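Local coordinates for agmatinase (Burkholderia thailandensis, PDB 4DZ4) that probably hydrolyses agmatine to putrescine and urea, as a manganese-dependent member of the arginase family, at the interface of chains A and B. Numbering follows the deposited sequence. Chains: chain A/B, Agmatinase.

The interface of chains A and B. Residues chain A 42, 101-103, 105; chain B 10-12, 15-16.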
loop_
_atom_site.group_PDB
_atom_site.type_symbol
_atom_site.label_atom_id
_atom_site.label_comp_id
_atom_site.label_asym_id
_atom_site.label_seq_id
_atom_site.Cartn_x
_atom_site.Cartn_y
_atom_site.Cartn_z
ATOM N N ARG A 42 25.485 6.214 25.012
ATOM C CA ARG A 42 26.640 5.431 24.647
ATOM C C ARG A 42 27.542 5.141 25.822
ATOM O O ARG A 42 28.636 4.585 25.653
ATOM C CB ARG A 42 27.355 6.089 23.499
ATOM C CG ARG A 42 26.453 5.968 22.287
ATOM C CD ARG A 42 27.287 6.006 21.072
ATOM N NE ARG A 42 26.467 5.900 19.865
ATOM C CZ ARG A 42 27.016 6.008 18.672
ATOM N NH1 ARG A 42 28.345 6.185 18.610
ATOM N NH2 ARG A 42 26.283 5.908 17.571
ATOM N N TYR A 101 22.056 2.085 21.962
ATOM C CA TYR A 101 23.296 2.768 21.596
ATOM C C TYR A 101 23.115 3.686 20.399
ATOM O O TYR A 101 23.957 4.535 20.123
ATOM C CB TYR A 101 24.287 1.658 21.206
ATOM C CG TYR A 101 25.690 2.046 20.822
ATOM C CD1 TYR A 101 26.015 2.313 19.482
ATOM C CD2 TYR A 101 26.686 2.104 21.774
ATOM C CE1 TYR A 101 27.306 2.654 19.111
ATOM C CE2 TYR A 101 28.005 2.434 21.422
ATOM C CZ TYR A 101 28.304 2.690 20.084
ATOM O OH TYR A 101 29.595 3.038 19.715
ATOM N N GLY A 102 22.045 3.450 19.651
ATOM C CA GLY A 102 21.910 4.020 18.317
ATOM C C GLY A 102 22.491 3.034 17.315
ATOM O O GLY A 102 22.366 1.835 17.495
ATOM N N ASP A 103 23.163 3.544 16.292
ATOM C CA ASP A 103 23.612 2.697 15.187
ATOM C C ASP A 103 25.136 2.709 14.971
ATOM O O ASP A 103 25.823 3.663 15.343
ATOM C CB ASP A 103 22.922 3.111 13.883
ATOM C CG ASP A 103 21.403 2.941 13.950
ATOM O OD1 ASP A 103 20.925 1.961 14.587
ATOM O OD2 ASP A 103 20.695 3.823 13.395
ATOM N N TRP A 105 27.833 3.515 12.633
ATOM C CA TRP A 105 28.069 4.345 11.449
ATOM C C TRP A 105 29.073 3.667 10.564
ATOM O O TRP A 105 29.992 3.008 11.050
ATOM C CB TRP A 105 28.569 5.749 11.828
ATOM C CG TRP A 105 28.705 6.658 10.627
ATOM C CD1 TRP A 105 27.720 7.479 10.062
ATOM C CD2 TRP A 105 29.885 6.828 9.770
ATOM N NE1 TRP A 105 28.204 8.136 8.956
ATOM C CE2 TRP A 105 29.498 7.790 8.724
ATOM C CE3 TRP A 105 31.168 6.296 9.758
ATOM C CZ2 TRP A 105 30.387 8.191 7.731
ATOM C CZ3 TRP A 105 32.049 6.702 8.753
ATOM C CH2 TRP A 105 31.660 7.626 7.759
ATOM N N TYR B 10 30.092 10.898 14.131
ATOM C CA TYR B 10 29.486 10.287 12.968
ATOM C C TYR B 10 28.284 9.515 13.463
ATOM O O TYR B 10 28.439 8.470 14.084
ATOM C CB TYR B 10 30.485 9.353 12.275
ATOM C CG TYR B 10 31.571 10.100 11.541
ATOM C CD1 TYR B 10 31.344 10.611 10.267
ATOM C CD2 TYR B 10 32.810 10.300 12.112
ATOM C CE1 TYR B 10 32.322 11.316 9.584
ATOM C CE2 TYR B 10 33.804 11.008 11.433
ATOM C CZ TYR B 10 33.546 11.515 10.175
ATOM O OH TYR B 10 34.512 12.211 9.471
ATOM N N GLY B 11 27.088 10.049 13.207
ATOM C CA GLY B 11 25.859 9.331 13.550
ATOM C C GLY B 11 25.291 9.687 14.911
ATOM O O GLY B 11 26.038 9.928 15.868
ATOM N N ASP B 12 23.967 9.723 14.995
ATOM C CA ASP B 12 23.232 9.842 16.268
ATOM C C ASP B 12 23.530 11.151 16.983
ATOM O O ASP B 12 23.610 11.200 18.200
ATOM C CB ASP B 12 23.517 8.629 17.175
ATOM C CG ASP B 12 22.986 7.351 16.587
ATOM O OD1 ASP B 12 21.838 7.383 16.120
ATOM O OD2 ASP B 12 23.700 6.328 16.626
ATOM N N ILE B 15 21.519 12.596 20.158
ATOM C CA ILE B 15 21.756 12.099 21.504
ATOM C C ILE B 15 23.219 12.255 21.944
ATOM O O ILE B 15 23.533 11.989 23.095
ATOM C CB ILE B 15 21.263 10.622 21.694
ATOM C CG1 ILE B 15 22.041 9.619 20.801
ATOM C CG2 ILE B 15 19.732 10.562 21.496
ATOM C CD1 ILE B 15 21.855 8.133 21.152
ATOM N N ARG B 16 24.090 12.665 21.020
ATOM C CA ARG B 16 25.537 12.733 21.263
ATOM C C ARG B 16 26.098 14.165 21.300
ATOM O O ARG B 16 27.092 14.436 22.005
ATOM C CB ARG B 16 26.310 11.923 20.208
ATOM C CG ARG B 16 26.064 10.414 20.230
ATOM C CD ARG B 16 26.771 9.750 19.045
ATOM N NE ARG B 16 28.225 9.762 19.211
ATOM C CZ ARG B 16 29.122 9.565 18.237
ATOM N NH1 ARG B 16 28.732 9.347 16.981
ATOM N NH2 ARG B 16 30.427 9.566 18.522
HETATM O O HOH W 1 25.290 6.143 14.226
HETATM O O HOH W 2 28.689 6.302 15.747
#
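A:Arg42 and B:Asp12 form a salt bridge between chains A and B. A:Arg42 NH2 lies 2.8 Å from carboxylate oxygen OD2 of B:Asp12 and donates a bent hydrogen bond to its anti lone pair. The two planes stand nearly perpendicular, 80° apart. The syn lone pair of B:Asp12 OD2 takes a straighter bond from the backbone N of A:Asp103, at 2.9 Å. One carboxylate oxygen is thus gripped by two protein donors, and water 1 links it to A:Asp103 O.

On its own side, A:Arg42 NE donates to A:Tyr101 O at 2.9 Å, which helps fix the guanidinium. Water 2 at the guanidinium edge binds NH1 and NH2 and passes the contact on to B:Tyr10 O.

The guanidinium of A:Arg42 is sandwiched. A:Tyr101 covers one face, while B:Arg16 covers the other with CD, 3.8 Å from CZ of A:Arg42. The guanidinium planes are 15° apart, and A:Arg42 NH1 sits over the centre of the B:Arg16 guanidinium. B:Arg16 is bent at chi3 (70°), and its NH1 donates to B:Gly11 O at 3.0 Å. The B:Asp12 carboxylate, bonded to A:Arg42, may offset part of the like charge.

B:Tyr10 CB makes a CH-pi contact over the five-membered ring of A:Trp105. B:Tyr10 CD1 lies 3.6 Å from A:Trp105 CZ2.

The patch recurs by two-fold symmetry; the deposited hexamer may be biological. B's N-terminal segment and helix 13-16 lie against A's strand 98-103, the following A:Trp105 loop, and A:Arg42 past strand 39-40.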